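T-lymphoma invasion and metastasis-inducing protein 2 (Mus musculus, PDB 3A8P) activates the small GTPase Rac1 by stimulating its GDP-GTP exchange; the chain here is its PHCCEx domain, a protein- and membrane-binding module. Local coordinates at residues P223-L228 and G232-S237; C70-E75 and Y102-T107; N114-I119 and L202-G207; S125-K130 and R138-Q143. All coordinates share one frame; numbering follows the deposited sequence.

Interaction 1. Residues P223-L228 and G232-S237; sequences PSKLAL and GVLSVS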
loop_
_atom_site.group_PDB
_atom_site.type_symbol
_atom_site.label_atom_id
_atom_site.label_comp_id
_atom_site.label_asym_id
_atom_site.label_seq_id
_atom_site.Cartn_x
_atom_site.Cartn_y
_atom_site.Cartn_z
ATOM N N PRO A 223 16.776 -7.125 -4.048
ATOM C CA PRO A 223 17.103 -5.698 -4.084
ATOM C C PRO A 223 16.089 -4.896 -3.268
ATOM O O PRO A 223 16.459 -4.003 -2.513
ATOM C CB PRO A 223 17.045 -5.368 -5.573
ATOM C CG PRO A 223 17.469 -6.644 -6.213
ATOM C CD PRO A 223 16.706 -7.679 -5.412
ATOM N N SER A 224 14.807 -5.220 -3.417
ATOM C CA SER A 224 13.776 -4.504 -2.673
ATOM C C SER A 224 13.944 -4.682 -1.166
ATOM O O SER A 224 13.854 -3.718 -0.400
ATOM C CB SER A 224 12.384 -4.976 -3.097
ATOM O OG SER A 224 12.077 -4.530 -4.402
ATOM N N LYS A 225 14.196 -5.912 -0.738
ATOM C CA LYS A 225 14.367 -6.171 0.679
ATOM C C LYS A 225 15.558 -5.372 1.242
ATOM O O LYS A 225 15.486 -4.822 2.344
ATOM C CB LYS A 225 14.558 -7.674 0.931
ATOM C CG LYS A 225 14.256 -8.050 2.367
ATOM C CD LYS A 225 14.829 -9.397 2.781
ATOM C CE LYS A 225 14.013 -10.555 2.272
ATOM N NZ LYS A 225 14.385 -11.796 3.020
ATOM N N LEU A 226 16.648 -5.297 0.484
ATOM C CA LEU A 226 17.813 -4.538 0.932
ATOM C C LEU A 226 17.484 -3.057 1.063
ATOM O O LEU A 226 17.898 -2.403 2.018
ATOM C CB LEU A 226 18.985 -4.713 -0.043
ATOM C CG LEU A 226 19.856 -5.962 0.133
ATOM C CD1 LEU A 226 19.007 -7.225 0.087
ATOM C CD2 LEU A 226 20.912 -5.987 -0.962
ATOM N N ALA A 227 16.739 -2.526 0.102
ATOM C CA ALA A 227 16.374 -1.119 0.144
ATOM C C ALA A 227 15.470 -0.856 1.345
ATOM O O ALA A 227 15.652 0.131 2.067
ATOM C CB ALA A 227 15.676 -0.712 -1.149
ATOM N N LEU A 228 14.501 -1.739 1.569
ATOM C CA LEU A 228 13.601 -1.563 2.696
ATOM C C LEU A 228 14.401 -1.701 3.979
ATOM O O LEU A 228 14.137 -1.009 4.963
ATOM C CB LEU A 228 12.448 -2.584 2.643
ATOM C CG LEU A 228 11.455 -2.300 1.501
ATOM C CD1 LEU A 228 10.286 -3.243 1.572
ATOM C CD2 LEU A 228 10.967 -0.857 1.586
ATOM N N GLY A 232 14.813 0.992 7.096
ATOM C CA GLY A 232 14.628 0.737 8.510
ATOM C C GLY A 232 13.258 0.149 8.786
ATOM O O GLY A 232 12.929 -0.177 9.923
ATOM N N VAL A 233 12.451 0.015 7.741
ATOM C CA VAL A 233 11.109 -0.550 7.875
ATOM C C VAL A 233 10.855 -1.582 6.781
ATOM O O VAL A 233 10.916 -1.263 5.591
ATOM C CB VAL A 233 10.012 0.541 7.769
ATOM C CG1 VAL A 233 8.637 -0.084 7.982
ATOM C CG2 VAL A 233 10.260 1.642 8.788
ATOM N N LEU A 234 10.586 -2.821 7.180
ATOM C CA LEU A 234 10.303 -3.869 6.210
ATOM C C LEU A 234 8.917 -4.443 6.482
ATOM O O LEU A 234 8.735 -5.241 7.393
ATOM C CB LEU A 234 11.338 -4.992 6.292
ATOM C CG LEU A 234 11.508 -5.840 5.021
ATOM C CD1 LEU A 234 12.518 -6.945 5.292
ATOM C CD2 LEU A 234 10.181 -6.426 4.574
ATOM N N SER A 235 7.943 -4.032 5.685
ATOM C CA SER A 235 6.582 -4.516 5.849
ATOM C C SER A 235 5.806 -4.300 4.561
ATOM O O SER A 235 6.324 -3.749 3.587
ATOM C CB SER A 235 5.886 -3.766 6.987
ATOM O OG SER A 235 5.735 -2.395 6.659
ATOM N N VAL A 236 4.552 -4.730 4.566
ATOM C CA VAL A 236 3.701 -4.548 3.404
ATOM C C VAL A 236 3.586 -3.054 3.080
ATOM O O VAL A 236 3.664 -2.653 1.921
ATOM C CB VAL A 236 2.291 -5.142 3.666
ATOM C CG1 VAL A 236 1.282 -4.574 2.675
ATOM C CG2 VAL A 236 2.346 -6.665 3.534
ATOM N N SER A 237 3.414 -2.232 4.113
ATOM C CA SER A 237 3.269 -0.785 3.931
ATOM C C SER A 237 4.491 -0.121 3.286
ATOM O O SER A 237 4.343 0.702 2.374
ATOM C CB SER A 237 2.975 -0.104 5.281
ATOM O OG SER A 237 1.806 -0.637 5.892
#
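The carbonyl of Leu228 points forward to the segment that leaves helix 222-231, and the CA atoms of Leu228 and Leu234 are 5.3 Å apart. Leu228 O accepts the N-H of Gly232 at 3.0 Å, with an N-H...O angle of 155°; a second, weak bond runs from Val233 N to the same O at 3.4 Å. Gly232 has phi 113°, a value at which a CB would jam against the preceding carbonyl oxygen, and this positive-phi residue takes the chain out of the helix. The side chain of Leu228 points toward the departing chain, and its CB comes 4.1 Å from Leu234 CG. Leu234, with CG anti to its N (chi1 -156°), brings CD1 to 3.6 Å from Lys225 CG, on the aliphatic part of the lysine. Leu228 also packs on Phe239 and Leu242, so this leucine touches both the linker and the helix after it. Ser235 is the N-cap of helix 236-245: its OG caps a backbone N in the first turn, and Ser238 OG bonds back to Ser235 N, which makes a capping box. A positive-phi glycine ending one helix and a serine N-cap starting the next mark a tight helix-loop-helix connection, here within the CC-Ex region.

Interaction 2. Residues C70-E75 and Y102-T107; sequences CALFAE and YLFQAT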
loop_
_atom_site.group_PDB
_atom_site.type_symbol
_atom_site.label_atom_id
_atom_site.label_comp_id
_atom_site.label_asym_id
_atom_site.label_seq_id
_atom_site.Cartn_x
_atom_site.Cartn_y
_atom_site.Cartn_z
ATOM N N CYS A 70 -5.293 19.765 8.266
ATOM C CA CYS A 70 -4.679 19.077 7.134
ATOM C C CYS A 70 -5.571 17.964 6.603
ATOM O O CYS A 70 -6.539 17.558 7.251
ATOM C CB CYS A 70 -3.329 18.489 7.542
ATOM S SG CYS A 70 -3.458 17.307 8.895
ATOM N N ALA A 71 -5.229 17.470 5.419
ATOM C CA ALA A 71 -5.995 16.416 4.781
ATOM C C ALA A 71 -5.088 15.343 4.199
ATOM O O ALA A 71 -3.960 15.615 3.797
ATOM C CB ALA A 71 -6.864 17.010 3.678
ATOM N N LEU A 72 -5.593 14.121 4.151
ATOM C CA LEU A 72 -4.836 13.011 3.600
ATOM C C LEU A 72 -5.702 12.377 2.508
ATOM O O LEU A 72 -6.781 11.850 2.787
ATOM C CB LEU A 72 -4.519 12.010 4.714
ATOM C CG LEU A 72 -3.335 11.057 4.542
ATOM C CD1 LEU A 72 -2.925 10.521 5.916
ATOM C CD2 LEU A 72 -3.703 9.921 3.584
ATOM N N PHE A 73 -5.242 12.465 1.261
ATOM C CA PHE A 73 -5.970 11.905 0.122
ATOM C C PHE A 73 -5.547 10.453 -0.005
ATOM O O PHE A 73 -4.457 10.143 -0.480
ATOM C CB PHE A 73 -5.643 12.720 -1.135
ATOM C CG PHE A 73 -6.017 14.174 -1.003
ATOM C CD1 PHE A 73 -7.345 14.575 -1.115
ATOM C CD2 PHE A 73 -5.064 15.122 -0.643
ATOM C CE1 PHE A 73 -7.721 15.891 -0.864
ATOM C CE2 PHE A 73 -5.433 16.442 -0.390
ATOM C CZ PHE A 73 -6.765 16.822 -0.500
ATOM N N ALA A 74 -6.433 9.567 0.430
ATOM C CA ALA A 74 -6.161 8.138 0.460
ATOM C C ALA A 74 -6.514 7.290 -0.756
ATOM O O ALA A 74 -6.548 6.064 -0.647
ATOM C CB ALA A 74 -6.817 7.542 1.696
ATOM N N GLU A 75 -6.776 7.912 -1.902
ATOM C CA GLU A 75 -7.105 7.130 -3.093
ATOM C C GLU A 75 -6.071 6.023 -3.293
ATOM O O GLU A 75 -4.877 6.245 -3.117
ATOM C CB GLU A 75 -7.149 8.024 -4.340
ATOM C CG GLU A 75 -7.155 7.243 -5.649
ATOM C CD GLU A 75 -7.618 8.070 -6.846
ATOM O OE1 GLU A 75 -7.303 9.282 -6.900
ATOM O OE2 GLU A 75 -8.286 7.496 -7.739
ATOM N N TYR A 102 1.856 6.186 6.888
ATOM C CA TYR A 102 1.380 6.841 8.103
ATOM C C TYR A 102 0.935 5.847 9.165
ATOM O O TYR A 102 0.474 4.751 8.853
ATOM C CB TYR A 102 0.184 7.739 7.774
ATOM C CG TYR A 102 0.446 8.752 6.686
ATOM C CD1 TYR A 102 1.017 9.990 6.980
ATOM C CD2 TYR A 102 0.137 8.464 5.361
ATOM C CE1 TYR A 102 1.272 10.921 5.975
ATOM C CE2 TYR A 102 0.392 9.381 4.353
ATOM C CZ TYR A 102 0.958 10.607 4.664
ATOM O OH TYR A 102 1.216 11.508 3.655
ATOM N N LEU A 103 1.069 6.251 10.422
ATOM C CA LEU A 103 0.643 5.431 11.538
ATOM C C LEU A 103 -0.546 6.113 12.198
ATOM O O LEU A 103 -0.622 7.342 12.237
ATOM C CB LEU A 103 1.770 5.266 12.555
ATOM C CG LEU A 103 2.929 4.363 12.129
ATOM C CD1 LEU A 103 3.929 4.270 13.273
ATOM C CD2 LEU A 103 2.414 2.979 11.752
ATOM N N PHE A 104 -1.473 5.303 12.689
ATOM C CA PHE A 104 -2.667 5.772 13.377
ATOM C C PHE A 104 -2.906 4.857 14.574
ATOM O O PHE A 104 -2.531 3.686 14.553
ATOM C CB PHE A 104 -3.907 5.672 12.474
ATOM C CG PHE A 104 -3.935 6.656 11.345
ATOM C CD1 PHE A 104 -4.391 7.955 11.548
ATOM C CD2 PHE A 104 -3.533 6.280 10.067
ATOM C CE1 PHE A 104 -4.451 8.865 10.497
ATOM C CE2 PHE A 104 -3.587 7.181 9.006
ATOM C CZ PHE A 104 -4.047 8.475 9.220
ATOM N N GLN A 105 -3.525 5.386 15.621
ATOM C CA GLN A 105 -3.856 4.565 16.770
ATOM C C GLN A 105 -5.327 4.777 17.059
ATOM O O GLN A 105 -5.743 5.882 17.415
ATOM C CB GLN A 105 -3.037 4.939 18.005
ATOM C CG GLN A 105 -3.568 4.233 19.263
ATOM C CD GLN A 105 -2.759 4.529 20.510
ATOM O OE1 GLN A 105 -2.249 5.629 20.684
ATOM N NE2 GLN A 105 -2.658 3.543 21.398
ATOM N N ALA A 106 -6.115 3.723 16.877
ATOM C CA ALA A 106 -7.544 3.779 17.115
ATOM C C ALA A 106 -7.800 3.734 18.618
ATOM O O ALA A 106 -6.858 3.703 19.407
ATOM C CB ALA A 106 -8.224 2.617 16.430
ATOM N N THR A 107 -9.067 3.714 19.012
ATOM C CA THR A 107 -9.415 3.699 20.432
ATOM C C THR A 107 -9.654 2.290 20.959
ATOM O O THR A 107 -9.787 2.086 22.163
ATOM C CB THR A 107 -10.677 4.533 20.706
ATOM O OG1 THR A 107 -11.811 3.890 20.113
ATOM C CG2 THR A 107 -10.529 5.928 20.113
#
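The hydrophobic interior of the PH domain is where Leu72 of strand 70-73 meets Tyr102 and Phe104 of strand 101-105. The nearest CA atoms, those of Leu72 and Tyr102, are 9.8 Å apart, too far for strand pairing, so side chains alone bridge the two backbones. Leu72 CD1 does most of the touching. It sits over one face of the Tyr102 ring, 3.7 Å from the centroid and 11° off the ring normal, which makes a well-centred CH-pi contact. The same methyl meets Phe104 differently, at the ring edge and near its plane, 4.0 Å from CZ. Leu72 reaches both rings because its CG stands anti to the backbone N (chi1 -157°). The curved antiparallel beta sandwich of the PH fold brings these side chains together across its interior: strand 70-73 pairs with strand 50-54, whereas strand 101-105 pairs with strands 91-95 and 11-26. Putting an alanine at Tyr102 would remove the ring under the methyl and would probably leave Leu72 CD1 with a gap on that side, free to shift. Leu94 packs against Leu72 and both aromatic residues, while the Phe104 ring also meets those of Phe92 and Phe19.

Interaction 3. Residues N114-I119 and L202-G207; sequences NWVTAI and LASLQG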
loop_
_atom_site.group_PDB
_atom_site.type_symbol
_atom_site.label_atom_id
_atom_site.label_comp_id
_atom_site.label_asym_id
_atom_site.label_seq_id
_atom_site.Cartn_x
_atom_site.Cartn_y
_atom_site.Cartn_z
ATOM N N ASN A 114 -13.044 -0.981 12.234
ATOM C CA ASN A 114 -14.019 -0.126 11.580
ATOM C C ASN A 114 -13.335 0.880 10.649
ATOM O O ASN A 114 -13.848 1.169 9.565
ATOM C CB ASN A 114 -14.883 0.608 12.616
ATOM C CG ASN A 114 -15.845 -0.323 13.338
ATOM O OD1 ASN A 114 -16.194 -1.381 12.826
ATOM N ND2 ASN A 114 -16.290 0.080 14.524
ATOM N N TRP A 115 -12.182 1.404 11.074
ATOM C CA TRP A 115 -11.421 2.368 10.275
ATOM C C TRP A 115 -10.849 1.713 9.024
ATOM O O TRP A 115 -10.931 2.265 7.921
ATOM C CB TRP A 115 -10.269 2.958 11.091
ATOM C CG TRP A 115 -10.656 4.173 11.886
ATOM C CD1 TRP A 115 -10.804 4.260 13.238
ATOM C CD2 TRP A 115 -10.956 5.476 11.362
ATOM N NE1 TRP A 115 -11.177 5.538 13.593
ATOM C CE2 TRP A 115 -11.277 6.305 12.462
ATOM C CE3 TRP A 115 -10.983 6.023 10.069
ATOM C CZ2 TRP A 115 -11.624 7.656 12.312
ATOM C CZ3 TRP A 115 -11.328 7.369 9.916
ATOM C CH2 TRP A 115 -11.643 8.170 11.036
ATOM N N VAL A 116 -10.260 0.537 9.205
ATOM C CA VAL A 116 -9.685 -0.194 8.088
ATOM C C VAL A 116 -10.774 -0.496 7.066
ATOM O O VAL A 116 -10.585 -0.284 5.871
ATOM C CB VAL A 116 -9.032 -1.523 8.560
ATOM C CG1 VAL A 116 -8.713 -2.417 7.357
ATOM C CG2 VAL A 116 -7.764 -1.220 9.321
ATOM N N THR A 117 -11.914 -0.987 7.543
ATOM C CA THR A 117 -13.027 -1.318 6.664
ATOM C C THR A 117 -13.513 -0.073 5.918
ATOM O O THR A 117 -13.746 -0.107 4.705
ATOM C CB THR A 117 -14.207 -1.920 7.471
ATOM O OG1 THR A 117 -13.795 -3.155 8.071
ATOM C CG2 THR A 117 -15.423 -2.172 6.563
ATOM N N ALA A 118 -13.658 1.024 6.657
ATOM C CA ALA A 118 -14.118 2.288 6.092
ATOM C C ALA A 118 -13.188 2.810 4.988
ATOM O O ALA A 118 -13.638 3.132 3.890
ATOM C CB ALA A 118 -14.263 3.347 7.218
ATOM N N ILE A 119 -11.894 2.881 5.274
ATOM C CA ILE A 119 -10.936 3.384 4.294
ATOM C C ILE A 119 -10.873 2.502 3.053
ATOM O O ILE A 119 -10.883 3.003 1.925
ATOM C CB ILE A 119 -9.538 3.527 4.932
ATOM C CG1 ILE A 119 -9.591 4.634 5.993
ATOM C CG2 ILE A 119 -8.488 3.847 3.861
ATOM C CD1 ILE A 119 -8.378 4.707 6.894
ATOM N N LEU A 202 -11.720 -6.263 -1.432
ATOM C CA LEU A 202 -12.736 -7.312 -1.436
ATOM C C LEU A 202 -13.060 -7.812 -0.029
ATOM O O LEU A 202 -14.223 -7.994 0.319
ATOM C CB LEU A 202 -12.280 -8.495 -2.293
ATOM C CG LEU A 202 -12.578 -8.407 -3.793
ATOM C CD1 LEU A 202 -11.714 -9.413 -4.560
ATOM C CD2 LEU A 202 -14.072 -8.669 -4.031
ATOM N N ALA A 203 -12.030 -8.040 0.779
ATOM C CA ALA A 203 -12.251 -8.537 2.124
ATOM C C ALA A 203 -13.023 -7.523 2.952
ATOM O O ALA A 203 -13.933 -7.891 3.690
ATOM C CB ALA A 203 -10.927 -8.866 2.795
ATOM N N SER A 204 -12.669 -6.248 2.821
ATOM C CA SER A 204 -13.346 -5.215 3.586
ATOM C C SER A 204 -14.792 -5.014 3.165
ATOM O O SER A 204 -15.624 -4.650 3.986
ATOM C CB SER A 204 -12.579 -3.889 3.506
ATOM O OG SER A 204 -11.453 -3.908 4.378
ATOM N N LEU A 205 -15.096 -5.250 1.893
ATOM C CA LEU A 205 -16.468 -5.098 1.422
ATOM C C LEU A 205 -17.330 -6.313 1.764
ATOM O O LEU A 205 -18.547 -6.193 1.887
ATOM C CB LEU A 205 -16.510 -4.888 -0.094
ATOM C CG LEU A 205 -16.125 -3.533 -0.687
ATOM C CD1 LEU A 205 -16.391 -3.560 -2.180
ATOM C CD2 LEU A 205 -16.926 -2.423 -0.030
ATOM N N GLN A 206 -16.706 -7.478 1.924
ATOM C CA GLN A 206 -17.445 -8.705 2.215
ATOM C C GLN A 206 -17.337 -9.211 3.654
ATOM O O GLN A 206 -17.834 -10.291 3.969
ATOM C CB GLN A 206 -16.989 -9.813 1.266
ATOM C CG GLN A 206 -17.134 -9.474 -0.209
ATOM C CD GLN A 206 -16.633 -10.590 -1.108
ATOM O OE1 GLN A 206 -15.485 -11.020 -0.998
ATOM N NE2 GLN A 206 -17.493 -11.065 -2.003
ATOM N N GLY A 207 -16.688 -8.443 4.522
ATOM C CA GLY A 207 -16.545 -8.855 5.908
ATOM C C GLY A 207 -15.612 -10.034 6.144
ATOM O O GLY A 207 -15.684 -10.685 7.192
HETATM O O HOH W 1 -11.981 -4.770 6.802
#
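Thr117 and Ser204 meet with their hydroxyls turned beside their own backbone N atoms, chi1 -63° for the threonine and -78° for the serine; in Thr117 this leaves CG2 anti to the N and directed at the serine backbone. They join helix 109-130, the C-terminal helix of the PH fold, to the end of helix 171-206, the second long helix of the CC-Ex region. The helices come close here: the CA atoms of Thr117 and Ser204 are 5.0 Å apart, a spacing that small side chains permit. Ser204 points its CB toward the other helix, with OG 3.8 Å from Thr117 CA, and Thr117 CG2 rests 3.6 Å from Ser204 O. The two hydroxyls do not bond directly, since Thr117 OG1 and Ser204 OG stand 4.4 Å apart. The polar ends have partners beyond the pair as well, for Thr117 OG1 bonds to Glu113 O one turn back in its own helix and Ser204 OG to His120 ND1. Beside the pair, Leu210 touches both Val116 and Ser204. A water spans the gap between the hydroxyls, donating to Thr117 OG1 at 2.7 Å and hydrogen-bonded to Ser204 OG at 2.6 Å.

Interaction 4. Residues S125-K130 and R138-Q143; sequences SLFAKK and RLLKSQ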
loop_
_atom_site.group_PDB
_atom_site.type_symbol
_atom_site.label_atom_id
_atom_site.label_comp_id
_atom_site.label_asym_id
_atom_site.label_seq_id
_atom_site.Cartn_x
_atom_site.Cartn_y
_atom_site.Cartn_z
ATOM N N SER A 125 -14.625 1.963 -3.643
ATOM C CA SER A 125 -15.689 2.738 -4.250
ATOM C C SER A 125 -15.135 3.659 -5.334
ATOM O O SER A 125 -15.613 3.648 -6.468
ATOM C CB SER A 125 -16.403 3.552 -3.170
ATOM O OG SER A 125 -17.446 4.320 -3.729
ATOM N N LEU A 126 -14.125 4.451 -4.985
ATOM C CA LEU A 126 -13.509 5.373 -5.937
ATOM C C LEU A 126 -12.928 4.591 -7.112
ATOM O O LEU A 126 -13.080 4.980 -8.277
ATOM C CB LEU A 126 -12.408 6.189 -5.252
ATOM C CG LEU A 126 -11.752 7.288 -6.092
ATOM C CD1 LEU A 126 -12.821 8.258 -6.575
ATOM C CD2 LEU A 126 -10.700 8.020 -5.275
ATOM N N PHE A 127 -12.274 3.477 -6.797
ATOM C CA PHE A 127 -11.675 2.617 -7.810
ATOM C C PHE A 127 -12.734 2.197 -8.841
ATOM O O PHE A 127 -12.521 2.312 -10.050
ATOM C CB PHE A 127 -11.076 1.375 -7.141
ATOM C CG PHE A 127 -10.384 0.442 -8.094
ATOM C CD1 PHE A 127 -9.128 0.753 -8.607
ATOM C CD2 PHE A 127 -10.986 -0.751 -8.477
ATOM C CE1 PHE A 127 -8.482 -0.117 -9.486
ATOM C CE2 PHE A 127 -10.350 -1.626 -9.358
ATOM C CZ PHE A 127 -9.097 -1.312 -9.863
ATOM N N ALA A 128 -13.870 1.703 -8.356
ATOM C CA ALA A 128 -14.950 1.278 -9.242
ATOM C C ALA A 128 -15.494 2.460 -10.040
ATOM O O ALA A 128 -15.834 2.329 -11.216
ATOM C CB ALA A 128 -16.072 0.637 -8.433
ATOM N N LYS A 129 -15.571 3.615 -9.388
ATOM C CA LYS A 129 -16.077 4.821 -10.026
ATOM C C LYS A 129 -15.169 5.231 -11.191
ATOM O O LYS A 129 -15.651 5.659 -12.243
ATOM C CB LYS A 129 -16.170 5.947 -8.996
ATOM C CG LYS A 129 -17.062 7.099 -9.403
ATOM C CD LYS A 129 -17.269 8.076 -8.250
ATOM C CE LYS A 129 -15.999 8.854 -7.935
ATOM N NZ LYS A 129 -15.568 9.720 -9.081
ATOM N N LYS A 130 -13.859 5.089 -11.004
ATOM C CA LYS A 130 -12.907 5.438 -12.052
ATOM C C LYS A 130 -13.009 4.490 -13.241
ATOM O O LYS A 130 -12.750 4.886 -14.378
ATOM C CB LYS A 130 -11.474 5.432 -11.511
ATOM C CG LYS A 130 -11.191 6.538 -10.506
ATOM C CD LYS A 130 -9.707 6.636 -10.180
ATOM C CE LYS A 130 -8.901 7.091 -11.393
ATOM N NZ LYS A 130 -7.448 7.268 -11.085
ATOM N N ARG A 138 -17.528 -7.287 -8.415
ATOM C CA ARG A 138 -17.240 -7.951 -9.684
ATOM C C ARG A 138 -16.002 -7.357 -10.345
ATOM O O ARG A 138 -15.209 -8.079 -10.940
ATOM C CB ARG A 138 -18.430 -7.821 -10.635
ATOM C CG ARG A 138 -18.262 -8.574 -11.940
ATOM C CD ARG A 138 -19.424 -8.276 -12.874
ATOM N NE ARG A 138 -19.414 -9.127 -14.062
ATOM C CZ ARG A 138 -20.273 -9.010 -15.070
ATOM N NH1 ARG A 138 -21.215 -8.074 -15.039
ATOM N NH2 ARG A 138 -20.196 -9.834 -16.108
ATOM N N LEU A 139 -15.849 -6.039 -10.253
ATOM C CA LEU A 139 -14.688 -5.376 -10.832
ATOM C C LEU A 139 -13.424 -5.853 -10.100
ATOM O O LEU A 139 -12.419 -6.184 -10.725
ATOM C CB LEU A 139 -14.827 -3.854 -10.710
ATOM C CG LEU A 139 -13.563 -3.030 -11.004
ATOM C CD1 LEU A 139 -13.098 -3.272 -12.439
ATOM C CD2 LEU A 139 -13.847 -1.554 -10.771
ATOM N N LEU A 140 -13.494 -5.904 -8.771
ATOM C CA LEU A 140 -12.366 -6.338 -7.957
ATOM C C LEU A 140 -11.957 -7.766 -8.281
ATOM O O LEU A 140 -10.768 -8.063 -8.418
ATOM C CB LEU A 140 -12.707 -6.228 -6.470
ATOM C CG LEU A 140 -12.962 -4.821 -5.939
ATOM C CD1 LEU A 140 -13.223 -4.893 -4.432
ATOM C CD2 LEU A 140 -11.770 -3.931 -6.234
ATOM N N LYS A 141 -12.943 -8.649 -8.400
ATOM C CA LYS A 141 -12.666 -10.041 -8.717
ATOM C C LYS A 141 -12.078 -10.165 -10.114
ATOM O O LYS A 141 -11.156 -10.952 -10.347
ATOM C CB LYS A 141 -13.940 -10.878 -8.603
ATOM C CG LYS A 141 -14.371 -11.092 -7.169
ATOM C CD LYS A 141 -15.564 -12.022 -7.075
ATOM C CE LYS A 141 -15.873 -12.344 -5.626
ATOM N NZ LYS A 141 -17.043 -13.256 -5.499
ATOM N N SER A 142 -12.607 -9.378 -11.040
ATOM C CA SER A 142 -12.116 -9.398 -12.406
ATOM C C SER A 142 -10.650 -8.954 -12.399
ATOM O O SER A 142 -9.816 -9.513 -13.107
ATOM C CB SER A 142 -12.952 -8.456 -13.278
ATOM O OG SER A 142 -12.525 -8.502 -14.629
ATOM N N GLN A 143 -10.343 -7.949 -11.586
ATOM C CA GLN A 143 -8.982 -7.447 -11.481
ATOM C C GLN A 143 -8.024 -8.506 -10.936
ATOM O O GLN A 143 -6.938 -8.699 -11.483
ATOM C CB GLN A 143 -8.936 -6.214 -10.580
ATOM C CG GLN A 143 -9.437 -4.940 -11.227
ATOM C CD GLN A 143 -8.523 -4.453 -12.328
ATOM O OE1 GLN A 143 -8.493 -5.015 -13.418
ATOM N NE2 GLN A 143 -7.765 -3.404 -12.045
#
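Phe127 sets its ring among Leu139, Leu140 and Gln143 of helix 136-165. Its CG is anti to the backbone N (chi1 -178°), which carries the ring to that helix. Phe127 CD2 lies 3.8 Å from Leu139 CD2 and 4.0 Å from Leu140 CD2; the two methyls lie on opposite sides of the ring plane, both obliquely placed near its CD2-CE2 side. The far end belongs to Gln143: NE2 comes to 3.3 Å from Phe127 CZ at the ring edge, close to its plane, and CG lies in that plane 3.9 Å from the same carbon. The amide is turned 32° from the ring, and nothing here is a hydrogen bond. Next to the ring, Leu139 CD2 presses on the backbone of Ala128, 3.4 Å from its CA. The segment axes pass at 10.5 Å and at 82°, nearly perpendicular, which places the C-terminal helix of the PH fold across the start of the first of two long helices, the second of which is predicted to form a coiled coil. Were Phe127 an alanine, the leucine methyls and the glutamine amide would lose the ring between them, and a gap would probably open where the helices cross. Farther out, Met198 of the second long helix touches both Leu140 and Gln143, and Tyr201 and Leu202 back Leu140. On the PH side, the rings of Phe127 and His131 meet, and Leu139 also touches that histidine.

Overall arrangement
From the N terminus, interaction 2 comes first, closing a loop of 26 residues inside the PH domain and tying strand 70-73 to strand 101-105. Helix 109-130 follows directly and serves two contacts: 114-119 opens interaction 3, and 125-130 opens interaction 4, which closes after seven residues at 138-143. Interaction 4 is therefore nested in the long loop that interaction 3 closes at 202-207, and the two touch where Leu202 CG packs 3.5 Å from Leu140 CB. Together they fasten the PH domain to both long helices. A long, weak ion pair, Glu75 with Lys130, links interactions 2 and 4. Interaction 1, last and in series, closes a three-residue turn joining helix 222-231 to helix 236-245 in the CC-Ex region.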